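Local coordinates for protein putative rRNA methyltransferase (Sorangium cellulosum, PDB 4RWZ) that probably methylates an adenine of 16S rRNA, depends on the 30S ribosomal subunit for its activity, and confers resistance to aminoglycosides, at residues 115-120 with 165-170; 23-28 with 46-51; 104-109 with 137-142; 59-64 with 80-85. One frame throughout, in Å; residues are numbered along the deposited sequence.

Interaction 1: residues 115-120 with 165-170; sequences VLPEAP and DALRPA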
loop_
_atom_site.group_PDB
_atom_site.type_symbol
_atom_site.label_atom_id
_atom_site.label_comp_id
_atom_site.label_asym_id
_atom_site.label_seq_id
_atom_site.Cartn_x
_atom_site.Cartn_y
_atom_site.Cartn_z
ATOM N N VAL A 115 12.441 -6.746 -2.787
ATOM C CA VAL A 115 13.736 -7.265 -2.286
ATOM C C VAL A 115 14.811 -7.426 -3.351
ATOM O O VAL A 115 15.993 -7.579 -2.992
ATOM C CB VAL A 115 13.606 -8.572 -1.470
ATOM C CG1 VAL A 115 12.625 -8.358 -0.285
ATOM C CG2 VAL A 115 13.141 -9.725 -2.334
ATOM N N LEU A 116 14.437 -7.452 -4.639
ATOM C CA LEU A 116 15.475 -7.569 -5.676
ATOM C C LEU A 116 16.354 -6.304 -5.762
ATOM O O LEU A 116 17.601 -6.402 -5.737
ATOM C CB LEU A 116 14.895 -7.994 -7.043
ATOM C CG LEU A 116 14.342 -9.443 -6.970
ATOM C CD1 LEU A 116 13.675 -9.899 -8.270
ATOM C CD2 LEU A 116 15.426 -10.418 -6.507
ATOM N N PRO A 117 15.757 -5.110 -5.885
ATOM C CA PRO A 117 14.363 -4.741 -6.116
ATOM C C PRO A 117 14.164 -4.413 -7.572
ATOM O O PRO A 117 15.102 -4.494 -8.381
ATOM C CB PRO A 117 14.201 -3.473 -5.269
ATOM C CG PRO A 117 15.545 -2.770 -5.503
ATOM C CD PRO A 117 16.584 -3.913 -5.592
ATOM N N GLU A 118 12.925 -4.060 -7.914
ATOM C CA GLU A 118 12.584 -3.670 -9.281
ATOM C C GLU A 118 12.229 -2.195 -9.331
ATOM O O GLU A 118 11.232 -1.800 -8.742
ATOM C CB GLU A 118 11.407 -4.532 -9.823
ATOM C CG GLU A 118 11.756 -6.014 -9.832
ATOM C CD GLU A 118 10.504 -6.866 -10.122
ATOM O OE1 GLU A 118 9.559 -6.294 -10.694
ATOM O OE2 GLU A 118 10.447 -8.054 -9.749
ATOM N N ALA A 119 13.040 -1.394 -10.038
ATOM C CA ALA A 119 12.857 0.077 -10.058
ATOM C C ALA A 119 11.454 0.571 -10.431
ATOM O O ALA A 119 10.945 1.479 -9.816
ATOM C CB ALA A 119 13.982 0.822 -10.959
ATOM N N PRO A 120 10.837 0.021 -11.502
ATOM C CA PRO A 120 9.512 0.547 -11.830
ATOM C C PRO A 120 8.520 0.350 -10.699
ATOM O O PRO A 120 7.664 1.200 -10.591
ATOM C CB PRO A 120 9.066 -0.333 -13.038
ATOM C CG PRO A 120 10.310 -0.745 -13.657
ATOM C CD PRO A 120 11.330 -0.918 -12.528
ATOM N N ASP A 165 24.502 -3.373 -0.735
ATOM C CA ASP A 165 24.772 -3.274 -2.171
ATOM C C ASP A 165 23.507 -3.263 -3.020
ATOM O O ASP A 165 23.453 -2.613 -4.079
ATOM C CB ASP A 165 25.635 -4.440 -2.636
ATOM C CG ASP A 165 27.097 -4.090 -2.757
ATOM O OD1 ASP A 165 27.457 -2.979 -3.211
ATOM O OD2 ASP A 165 27.904 -4.969 -2.394
ATOM N N ALA A 166 22.488 -4.002 -2.610
ATOM C CA ALA A 166 21.347 -4.082 -3.493
ATOM C C ALA A 166 20.287 -3.118 -3.086
ATOM O O ALA A 166 19.736 -2.416 -3.916
ATOM C CB ALA A 166 20.746 -5.495 -3.514
ATOM N N LEU A 167 19.927 -3.114 -1.799
ATOM C CA LEU A 167 18.722 -2.404 -1.466
ATOM C C LEU A 167 18.896 -0.932 -1.193
ATOM O O LEU A 167 18.175 -0.109 -1.754
ATOM C CB LEU A 167 17.971 -3.078 -0.298
ATOM C CG LEU A 167 17.419 -4.476 -0.605
ATOM C CD1 LEU A 167 16.368 -4.863 0.407
ATOM C CD2 LEU A 167 16.841 -4.552 -1.989
ATOM N N ARG A 168 19.830 -0.562 -0.307
ATOM C CA ARG A 168 19.948 0.864 -0.023
ATOM C C ARG A 168 20.108 1.752 -1.256
ATOM O O ARG A 168 19.420 2.769 -1.364
ATOM C CB ARG A 168 21.054 1.181 1.020
ATOM C CG ARG A 168 20.681 0.720 2.393
ATOM C CD ARG A 168 21.771 1.226 3.440
ATOM N NE ARG A 168 21.395 0.693 4.730
ATOM C CZ ARG A 168 20.441 1.259 5.461
ATOM N NH1 ARG A 168 19.824 2.370 4.992
ATOM N NH2 ARG A 168 20.098 0.730 6.629
ATOM N N PRO A 169 21.036 1.392 -2.174
ATOM C CA PRO A 169 21.226 2.292 -3.312
ATOM C C PRO A 169 20.021 2.314 -4.247
ATOM O O PRO A 169 19.671 3.390 -4.755
ATOM C CB PRO A 169 22.436 1.685 -4.046
ATOM C CG PRO A 169 23.149 0.850 -3.027
ATOM C CD PRO A 169 22.039 0.307 -2.157
ATOM N N ALA A 170 19.388 1.158 -4.435
ATOM C CA ALA A 170 18.255 1.044 -5.346
ATOM C C ALA A 170 17.050 1.795 -4.765
ATOM O O ALA A 170 16.284 2.461 -5.489
ATOM C CB ALA A 170 17.911 -0.394 -5.555
#
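The pyrrolidine ring of P117 overlaps the flank of the helix formed by 165-170, with its CG pressed against the methyl of A170 and its CD beside one branch of L167. The CG–CB separation between P117 and A170 is 3.4 Å, the one carbon pair across the contact tighter than usual van der Waals distance. P117 CD meets L167 CD2 at 3.7 Å, and the two side chains lie alongside, pointing opposite ways. A cis peptide bond joins L116 to P117; its signature is the 3.1 Å spacing of L116 CA and P117 CA. The cis bond lies in the turn between helix 108-115 and helix 119-127, and P117 CG and CD are the ring atoms that meet the neighbouring helix. In the Rossmann-like methyltransferase fold, the contact joins the connection after helix 108-115 to helix 160-172, which leads into strand 176-183. L167 serves both: CD2 meets P117 and V115, and the side chain also touches I178 of that strand. L167 CD2 lies 3.3 Å from V115 O, a carbonyl that accepts a hydrogen bond from NE1 of W162. At the margin, A166 CB stands 4.0 Å from L116 O. The helix itself is irregular here: it widens to a pi-type turn over 165-167 and kinks at P169, whose nitrogen carries no hydrogen to give.

Interaction 2: residues 23-28 with 46-51; sequences GHARVL and HPDTYC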
loop_
_atom_site.group_PDB
_atom_site.type_symbol
_atom_site.label_atom_id
_atom_site.label_comp_id
_atom_site.label_asym_id
_atom_site.label_seq_id
_atom_site.Cartn_x
_atom_site.Cartn_y
_atom_site.Cartn_z
ATOM N N GLY A 23 -10.195 17.637 6.588
ATOM C CA GLY A 23 -10.541 17.396 7.979
ATOM C C GLY A 23 -9.652 16.365 8.639
ATOM O O GLY A 23 -9.494 16.364 9.856
ATOM N N HIS A 24 -9.080 15.471 7.830
ATOM C CA HIS A 24 -8.193 14.441 8.352
ATOM C C HIS A 24 -6.736 14.886 8.346
ATOM O O HIS A 24 -6.240 15.423 7.358
ATOM C CB HIS A 24 -8.348 13.160 7.532
ATOM C CG HIS A 24 -9.738 12.628 7.525
ATOM N ND1 HIS A 24 -10.671 12.982 6.574
ATOM C CD2 HIS A 24 -10.358 11.756 8.355
ATOM C CE1 HIS A 24 -11.814 12.372 6.836
ATOM N NE2 HIS A 24 -11.648 11.607 7.902
ATOM N N ALA A 25 -6.048 14.619 9.446
ATOM C CA ALA A 25 -4.673 15.047 9.613
ATOM C C ALA A 25 -3.668 14.162 8.863
ATOM O O ALA A 25 -2.591 14.622 8.492
ATOM C CB ALA A 25 -4.328 15.085 11.087
ATOM N N ARG A 26 -4.003 12.886 8.676
ATOM C CA ARG A 26 -3.074 11.930 8.062
ATOM C C ARG A 26 -3.784 11.058 7.056
ATOM O O ARG A 26 -5.016 10.927 7.095
ATOM C CB ARG A 26 -2.430 11.047 9.140
ATOM C CG ARG A 26 -1.435 11.818 10.058
ATOM C CD ARG A 26 -0.950 10.975 11.223
ATOM N NE ARG A 26 -0.086 9.862 10.837
ATOM C CZ ARG A 26 1.212 9.972 10.550
ATOM N NH1 ARG A 26 1.805 11.162 10.598
ATOM N NH2 ARG A 26 1.919 8.895 10.218
ATOM N N VAL A 27 -2.993 10.457 6.171
ATOM C CA VAL A 27 -3.491 9.512 5.186
ATOM C C VAL A 27 -2.657 8.252 5.211
ATOM O O VAL A 27 -1.417 8.297 5.249
ATOM C CB VAL A 27 -3.409 10.104 3.754
ATOM C CG1 VAL A 27 -3.894 9.075 2.700
ATOM C CG2 VAL A 27 -4.199 11.413 3.674
ATOM N N LEU A 28 -3.343 7.112 5.224
ATOM C CA LEU A 28 -2.706 5.812 5.138
ATOM C C LEU A 28 -3.195 5.162 3.858
ATOM O O LEU A 28 -4.386 5.257 3.538
ATOM C CB LEU A 28 -3.141 4.963 6.352
ATOM C CG LEU A 28 -2.996 3.462 6.293
ATOM C CD1 LEU A 28 -1.526 3.024 6.310
ATOM C CD2 LEU A 28 -3.742 2.831 7.524
ATOM N N HIS A 46 -7.718 4.905 14.271
ATOM C CA HIS A 46 -7.161 6.230 14.003
ATOM C C HIS A 46 -8.164 7.120 13.318
ATOM O O HIS A 46 -8.105 7.268 12.097
ATOM C CB HIS A 46 -5.920 6.072 13.119
ATOM C CG HIS A 46 -4.891 5.174 13.723
ATOM N ND1 HIS A 46 -4.686 3.879 13.301
ATOM C CD2 HIS A 46 -4.040 5.369 14.760
ATOM C CE1 HIS A 46 -3.735 3.319 14.027
ATOM N NE2 HIS A 46 -3.329 4.200 14.924
ATOM N N PRO A 47 -9.115 7.704 14.084
ATOM C CA PRO A 47 -10.192 8.491 13.460
ATOM C C PRO A 47 -9.661 9.753 12.758
ATOM O O PRO A 47 -10.337 10.336 11.910
ATOM C CB PRO A 47 -11.102 8.872 14.650
ATOM C CG PRO A 47 -10.214 8.651 15.905
ATOM C CD PRO A 47 -9.336 7.494 15.529
ATOM N N ASP A 48 -8.426 10.118 13.052
ATOM C CA ASP A 48 -7.808 11.294 12.445
ATOM C C ASP A 48 -7.104 10.974 11.129
ATOM O O ASP A 48 -6.560 11.869 10.479
ATOM C CB ASP A 48 -6.844 11.976 13.429
ATOM C CG ASP A 48 -5.504 11.239 13.589
ATOM O OD1 ASP A 48 -5.340 10.045 13.197
ATOM O OD2 ASP A 48 -4.590 11.875 14.153
ATOM N N THR A 49 -7.105 9.697 10.754
ATOM C CA THR A 49 -6.429 9.264 9.531
ATOM C C THR A 49 -7.440 8.804 8.498
ATOM O O THR A 49 -8.352 8.016 8.815
ATOM C CB THR A 49 -5.427 8.126 9.872
ATOM O OG1 THR A 49 -4.546 8.578 10.933
ATOM C CG2 THR A 49 -4.642 7.609 8.618
ATOM N N TYR A 50 -7.298 9.300 7.265
ATOM C CA TYR A 50 -8.081 8.777 6.157
ATOM C C TYR A 50 -7.356 7.543 5.632
ATOM O O TYR A 50 -6.220 7.625 5.184
ATOM C CB TYR A 50 -8.255 9.853 5.061
ATOM C CG TYR A 50 -9.380 9.530 4.075
ATOM C CD1 TYR A 50 -10.717 9.724 4.420
ATOM C CD2 TYR A 50 -9.098 9.018 2.804
ATOM C CE1 TYR A 50 -11.726 9.433 3.547
ATOM C CE2 TYR A 50 -10.126 8.717 1.898
ATOM C CZ TYR A 50 -11.447 8.929 2.286
ATOM O OH TYR A 50 -12.516 8.658 1.429
ATOM N N CYS A 51 -8.014 6.384 5.663
ATOM C CA CYS A 51 -7.353 5.090 5.376
ATOM C C CYS A 51 -7.873 4.530 4.077
ATOM O O CYS A 51 -9.079 4.379 3.935
ATOM C CB CYS A 51 -7.645 4.102 6.471
ATOM S SG CYS A 51 -7.113 4.732 8.132
#
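R26, V27 and L28 run parallel to T49, Y50 and C51, the short strand axes approaching to 4.4 Å with 23° between their directions. These are the first and last strands of the beta-alpha-beta unit 26-31, 37-45, 49-55, which belongs to the Rossmann-like sheet. The parallel register is fixed by alternating bonds: Y50 N donates to R26 O at 2.8 Å, and L28 N donates to Y50 O at 2.9 Å. Before the strands proper, D48 O receives R26 N at 3.3 Å and, in a weak bent bond, A25 N. Contacts from T49 CA to R26 O and from V27 CA to Y50 O fill in between the N-H bonds.

Y50, on the same face as V27, meets H24 from the loop before the strand in an edge-to-face aromatic pair, their centroids 5.3 Å apart and planes at 61°. The edge of the tyrosine faces the imidazole: Y50 CD1 sits over one face of the H24 ring toward its rim, 3.7 Å from H24 CE1, and Y50 CB makes a CH-pi contact over the same ring. H24 ND1 bonds to L21 O at the end of helix 14-21, which would fix the ring's rotation.

The other face carries R26, T49, L28 and C51. T49 turns OG1 anti to its carbonyl carbon (chi1 -54°), leaving CG2 to lie against the L28 backbone, 3.7 Å from L28 N. Farther along, L28 CD2 rests 3.9 Å from C51 SG.

Interaction 3: residues 104-109 with 137-142; sequences NFPWAS and ALLNQS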
loop_
_atom_site.group_PDB
_atom_site.type_symbol
_atom_site.label_atom_id
_atom_site.label_comp_id
_atom_site.label_asym_id
_atom_site.label_seq_id
_atom_site.Cartn_x
_atom_site.Cartn_y
_atom_site.Cartn_z
ATOM N N ASN A 104 1.340 -5.302 3.375
ATOM C CA ASN A 104 1.261 -6.378 4.378
ATOM C C ASN A 104 1.204 -7.712 3.682
ATOM O O ASN A 104 0.192 -8.029 3.073
ATOM C CB ASN A 104 -0.023 -6.231 5.189
ATOM C CG ASN A 104 0.016 -5.028 6.086
ATOM O OD1 ASN A 104 1.003 -4.829 6.766
ATOM N ND2 ASN A 104 -1.032 -4.204 6.073
ATOM N N PHE A 105 2.277 -8.482 3.783
ATOM C CA PHE A 105 2.337 -9.808 3.148
ATOM C C PHE A 105 2.040 -9.805 1.655
ATOM O O PHE A 105 1.148 -10.525 1.187
ATOM C CB PHE A 105 1.402 -10.786 3.868
ATOM C CG PHE A 105 1.730 -10.907 5.338
ATOM C CD1 PHE A 105 2.911 -11.508 5.728
ATOM C CD2 PHE A 105 0.887 -10.412 6.307
ATOM C CE1 PHE A 105 3.258 -11.609 7.087
ATOM C CE2 PHE A 105 1.241 -10.522 7.664
ATOM C CZ PHE A 105 2.429 -11.127 8.022
ATOM N N PRO A 106 2.791 -9.005 0.893
ATOM C CA PRO A 106 2.583 -8.975 -0.567
ATOM C C PRO A 106 2.840 -10.365 -1.182
ATOM O O PRO A 106 3.687 -11.099 -0.693
ATOM C CB PRO A 106 3.696 -8.006 -1.062
ATOM C CG PRO A 106 4.760 -8.068 0.017
ATOM C CD PRO A 106 3.904 -8.149 1.318
ATOM N N TRP A 107 2.131 -10.714 -2.229
ATOM C CA TRP A 107 2.385 -11.975 -2.919
ATOM C C TRP A 107 3.785 -11.970 -3.568
ATOM O O TRP A 107 4.430 -10.922 -3.641
ATOM C CB TRP A 107 1.339 -12.159 -4.002
ATOM C CG TRP A 107 -0.004 -12.595 -3.459
ATOM C CD1 TRP A 107 -0.349 -12.840 -2.161
ATOM C CD2 TRP A 107 -1.161 -12.840 -4.247
ATOM N NE1 TRP A 107 -1.687 -13.239 -2.103
ATOM C CE2 TRP A 107 -2.193 -13.248 -3.376
ATOM C CE3 TRP A 107 -1.418 -12.760 -5.617
ATOM C CZ2 TRP A 107 -3.493 -13.582 -3.847
ATOM C CZ3 TRP A 107 -2.689 -13.097 -6.072
ATOM C CH2 TRP A 107 -3.699 -13.502 -5.185
ATOM N N ALA A 108 4.222 -13.123 -4.067
ATOM C CA ALA A 108 5.644 -13.282 -4.445
ATOM C C ALA A 108 6.163 -12.258 -5.444
ATOM O O ALA A 108 7.327 -11.836 -5.394
ATOM C CB ALA A 108 5.876 -14.675 -4.972
ATOM N N SER A 109 5.315 -11.897 -6.396
ATOM C CA SER A 109 5.768 -10.974 -7.446
ATOM C C SER A 109 6.143 -9.605 -6.887
ATOM O O SER A 109 7.161 -9.036 -7.257
ATOM C CB SER A 109 4.691 -10.816 -8.495
ATOM O OG SER A 109 4.830 -11.883 -9.409
ATOM N N ALA A 137 6.739 -2.374 5.021
ATOM C CA ALA A 137 6.441 -3.644 4.360
ATOM C C ALA A 137 6.665 -4.791 5.356
ATOM O O ALA A 137 7.712 -4.849 6.044
ATOM C CB ALA A 137 7.308 -3.818 3.104
ATOM N N LEU A 138 5.695 -5.704 5.407
ATOM C CA LEU A 138 5.829 -6.934 6.204
ATOM C C LEU A 138 5.994 -8.066 5.209
ATOM O O LEU A 138 5.054 -8.375 4.461
ATOM C CB LEU A 138 4.593 -7.221 7.038
ATOM C CG LEU A 138 4.570 -6.538 8.407
ATOM C CD1 LEU A 138 5.696 -7.044 9.310
ATOM C CD2 LEU A 138 4.689 -5.048 8.236
ATOM N N LEU A 139 7.160 -8.695 5.217
ATOM C CA LEU A 139 7.567 -9.567 4.108
ATOM C C LEU A 139 7.664 -11.007 4.609
ATOM O O LEU A 139 8.347 -11.269 5.596
ATOM C CB LEU A 139 8.925 -9.131 3.532
ATOM C CG LEU A 139 9.047 -7.680 3.024
ATOM C CD1 LEU A 139 10.441 -7.428 2.453
ATOM C CD2 LEU A 139 7.950 -7.381 2.030
ATOM N N ASN A 140 7.051 -11.950 3.904
ATOM C CA ASN A 140 7.042 -13.315 4.386
ATOM C C ASN A 140 6.976 -14.166 3.125
ATOM O O ASN A 140 6.201 -13.862 2.206
ATOM C CB ASN A 140 5.811 -13.494 5.279
ATOM C CG ASN A 140 5.681 -14.887 5.840
ATOM O OD1 ASN A 140 5.444 -15.835 5.106
ATOM N ND2 ASN A 140 5.867 -15.017 7.152
ATOM N N GLN A 141 7.828 -15.196 3.064
ATOM C CA GLN A 141 7.979 -15.992 1.861
ATOM C C GLN A 141 7.008 -17.139 1.738
ATOM O O GLN A 141 7.049 -17.880 0.752
ATOM C CB GLN A 141 9.413 -16.528 1.771
ATOM C CG GLN A 141 10.405 -15.430 1.594
ATOM C CD GLN A 141 11.754 -15.945 1.231
ATOM O OE1 GLN A 141 11.905 -17.103 0.841
ATOM N NE2 GLN A 141 12.759 -15.089 1.362
ATOM N N SER A 142 6.087 -17.239 2.670
ATOM C CA SER A 142 5.056 -18.285 2.599
ATOM C C SER A 142 3.773 -17.821 1.893
ATOM O O SER A 142 2.794 -18.573 1.826
ATOM C CB SER A 142 4.765 -18.875 3.987
ATOM O OG SER A 142 4.054 -17.974 4.843
HETATM O O HOH W 1 5.260 -11.361 1.623
#
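F105 leaves its parallel pairing with 137-142 through a left-handed backbone conformation (phi 54°, psi 56°), rare for a residue other than glycine, asparagine or aspartate. It follows directly on the bridge of N104 with L138, where strand 98-104 ends. The sequence N104-F105-P106-W107, placed at the end of the fourth strand in chain order of the Rossmann-like sheet, is consistent with motif IV of class I methyltransferases. F105 N still donates to L138 O at 2.9 Å. N140 CB lies in the plane of the F105 ring, at its edge, 3.5 Å from F105 CD1. The P106 ring meets the strand through two atoms: CD, 3.4 Å from L138 O, and CG, 3.8 Å from L139 CD2. Beyond the last direct backbone bond a water continues the join, donating to P106 O at 2.8 Å and accepting from N140 N. The amide of N140, CG anti to the backbone N (chi1 180°), forms an Asx turn, while its ND2 bonds to T206 OG1. N140 OD1 is gripped from opposite faces of its plane, by S142 N at 2.9 Å and S142 OG at 2.6 Å.

Interaction 4: residues 59-64 with 80-85; sequences ERMREV and ALFVVA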
loop_
_atom_site.group_PDB
_atom_site.type_symbol
_atom_site.label_atom_id
_atom_site.label_comp_id
_atom_site.label_asym_id
_atom_site.label_seq_id
_atom_site.Cartn_x
_atom_site.Cartn_y
_atom_site.Cartn_z
ATOM N N GLU A 59 -13.886 -7.316 -6.189
ATOM C CA GLU A 59 -14.761 -8.297 -5.505
ATOM C C GLU A 59 -14.161 -8.682 -4.150
ATOM O O GLU A 59 -14.897 -9.014 -3.220
ATOM C CB GLU A 59 -15.048 -9.536 -6.374
ATOM C CG GLU A 59 -14.115 -10.734 -6.203
ATOM C CD GLU A 59 -12.916 -10.747 -7.186
ATOM O OE1 GLU A 59 -12.953 -10.003 -8.204
ATOM O OE2 GLU A 59 -11.960 -11.543 -6.973
ATOM N N ARG A 60 -12.829 -8.562 -3.990
ATOM C CA ARG A 60 -12.257 -8.926 -2.696
ATOM C C ARG A 60 -12.677 -7.950 -1.612
ATOM O O ARG A 60 -12.679 -8.317 -0.420
ATOM C CB ARG A 60 -10.689 -8.890 -2.738
ATOM C CG ARG A 60 -10.121 -10.047 -3.594
ATOM C CD ARG A 60 -8.569 -10.034 -3.582
ATOM N NE ARG A 60 -8.022 -11.117 -4.444
ATOM C CZ ARG A 60 -7.125 -10.933 -5.426
ATOM N NH1 ARG A 60 -6.733 -9.719 -5.759
ATOM N NH2 ARG A 60 -6.691 -11.971 -6.143
ATOM N N MET A 61 -12.942 -6.701 -2.016
ATOM C CA MET A 61 -13.250 -5.600 -1.063
ATOM C C MET A 61 -14.764 -5.358 -0.975
ATOM O O MET A 61 -15.190 -4.416 -0.334
ATOM C CB MET A 61 -12.572 -4.301 -1.520
ATOM C CG MET A 61 -11.070 -4.444 -1.550
ATOM S SD MET A 61 -10.207 -2.959 -2.118
ATOM C CE MET A 61 -10.765 -2.941 -3.836
ATOM N N ARG A 62 -15.564 -6.203 -1.603
ATOM C CA ARG A 62 -17.024 -5.968 -1.647
ATOM C C ARG A 62 -17.571 -5.828 -0.228
ATOM O O ARG A 62 -18.307 -4.885 0.099
ATOM C CB ARG A 62 -17.732 -7.128 -2.332
ATOM C CG ARG A 62 -19.279 -6.991 -2.231
ATOM C CD ARG A 62 -20.006 -8.322 -2.485
ATOM N NE ARG A 62 -19.685 -9.326 -1.462
ATOM C CZ ARG A 62 -20.128 -9.294 -0.196
ATOM N NH1 ARG A 62 -20.903 -8.297 0.261
ATOM N NH2 ARG A 62 -19.777 -10.264 0.635
ATOM N N GLU A 63 -17.221 -6.798 0.598
ATOM C CA GLU A 63 -17.821 -6.870 1.928
ATOM C C GLU A 63 -17.448 -5.707 2.826
ATOM O O GLU A 63 -18.304 -5.035 3.493
ATOM C CB GLU A 63 -17.450 -8.195 2.599
ATOM C CG GLU A 63 -17.901 -8.214 4.069
ATOM C CD GLU A 63 -17.489 -9.507 4.825
ATOM O OE1 GLU A 63 -17.107 -10.516 4.191
ATOM O OE2 GLU A 63 -17.531 -9.476 6.064
ATOM N N VAL A 64 -16.144 -5.501 2.935
ATOM C CA VAL A 64 -15.663 -4.421 3.785
ATOM C C VAL A 64 -16.087 -3.058 3.284
ATOM O O VAL A 64 -16.360 -2.177 4.104
ATOM C CB VAL A 64 -14.090 -4.437 3.944
ATOM C CG1 VAL A 64 -13.408 -4.043 2.642
ATOM C CG2 VAL A 64 -13.682 -3.454 5.023
ATOM N N ALA A 80 -12.684 5.479 5.866
ATOM C CA ALA A 80 -12.128 4.370 5.094
ATOM C C ALA A 80 -12.615 4.459 3.663
ATOM O O ALA A 80 -13.762 4.831 3.396
ATOM C CB ALA A 80 -12.542 3.024 5.690
ATOM N N LEU A 81 -11.736 4.081 2.745
ATOM C CA LEU A 81 -12.071 4.069 1.324
ATOM C C LEU A 81 -11.400 2.866 0.674
ATOM O O LEU A 81 -10.253 2.541 1.021
ATOM C CB LEU A 81 -11.533 5.335 0.628
ATOM C CG LEU A 81 -11.976 5.525 -0.839
ATOM C CD1 LEU A 81 -13.487 5.780 -0.865
ATOM C CD2 LEU A 81 -11.167 6.711 -1.405
ATOM N N PHE A 82 -12.091 2.241 -0.293
ATOM C CA PHE A 82 -11.539 1.073 -1.030
ATOM C C PHE A 82 -11.491 1.328 -2.524
ATOM O O PHE A 82 -12.498 1.700 -3.096
ATOM C CB PHE A 82 -12.369 -0.173 -0.685
ATOM C CG PHE A 82 -12.229 -0.466 0.789
ATOM C CD1 PHE A 82 -11.115 -1.152 1.261
ATOM C CD2 PHE A 82 -13.136 0.060 1.677
ATOM C CE1 PHE A 82 -10.928 -1.326 2.634
ATOM C CE2 PHE A 82 -12.959 -0.098 3.062
ATOM C CZ PHE A 82 -11.866 -0.833 3.521
ATOM N N VAL A 83 -10.312 1.152 -3.111
ATOM C CA VAL A 83 -9.990 1.585 -4.470
ATOM C C VAL A 83 -9.512 0.397 -5.294
ATOM O O VAL A 83 -8.726 -0.418 -4.821
ATOM C CB VAL A 83 -8.873 2.662 -4.406
ATOM C CG1 VAL A 83 -8.287 2.985 -5.809
ATOM C CG2 VAL A 83 -9.480 3.923 -3.728
ATOM N N VAL A 84 -10.004 0.278 -6.514
ATOM C CA VAL A 84 -9.602 -0.836 -7.342
ATOM C C VAL A 84 -8.463 -0.413 -8.289
ATOM O O VAL A 84 -8.667 0.411 -9.213
ATOM C CB VAL A 84 -10.810 -1.342 -8.226
ATOM C CG1 VAL A 84 -10.386 -2.540 -8.993
ATOM C CG2 VAL A 84 -11.998 -1.677 -7.304
ATOM N N ALA A 85 -7.280 -0.985 -8.081
ATOM C CA ALA A 85 -6.114 -0.663 -8.928
ATOM C C ALA A 85 -5.011 -1.699 -8.709
ATOM O O ALA A 85 -4.916 -2.329 -7.659
ATOM C CB ALA A 85 -5.580 0.740 -8.626
#
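M61, at the N-cap of helix 62-68, faces F82 in the middle of strand 80-84 with their CA atoms 6.9 Å apart, the closest CA pair of the two segments. From there the methionine side chain points toward the strand: SD lies 3.8 Å from F82 CB and at the edge of the phenyl ring, 5.2 Å from its centroid and 77° off the normal, a Met-aromatic contact. A bend at chi3 (-67°) carries CE past the ring to the next backbone unit, where it touches V83 O at 3.4 Å and V84 CG2 at 3.9 Å. One helical turn on, V64 covers the ring. Its CG1, in the crowded position between backbone N and carbonyl carbon, stands over the centre of one face of F82, 3.7 Å from the centroid and 14° off the normal; V64 CG2 is 3.5 Å from F82 CZ. Ring face and ring edge are therefore met by different residues of the same segment. M61 also touches T33 and D55. Such apolar docking of helix on strand belongs to the beta-alpha-beta unit 49-55, 62-68, 80-84 of class I methyltransferases, where the acidic residue ending the second strand, here D55, commonly lies by the cofactor, so M61 probably packs near that site.

In the fold
The four contacts form two groups on the sheet. Interactions 2 and 4 share the flank of strands 26-31, 49-55 and 80-84: C51 O and L81 N are 2.9 Å apart, a probable hydrogen bond. Interactions 1 and 3 meet on the other flank, where V115 CG1 packs on L139 CD1 at 3.6 Å. Between the groups, interactions 3 and 4 touch through W107 CH2 and R60 NH2, 3.5 Å apart, with R60 also salt-bridged to D55. Both lie near the C-terminal ends of the parallel strands, where this fold usually places its cofactor and substrate site. Interactions 1 and 2 are on opposite sides of the chain's centre, their own centres about 30 Å apart.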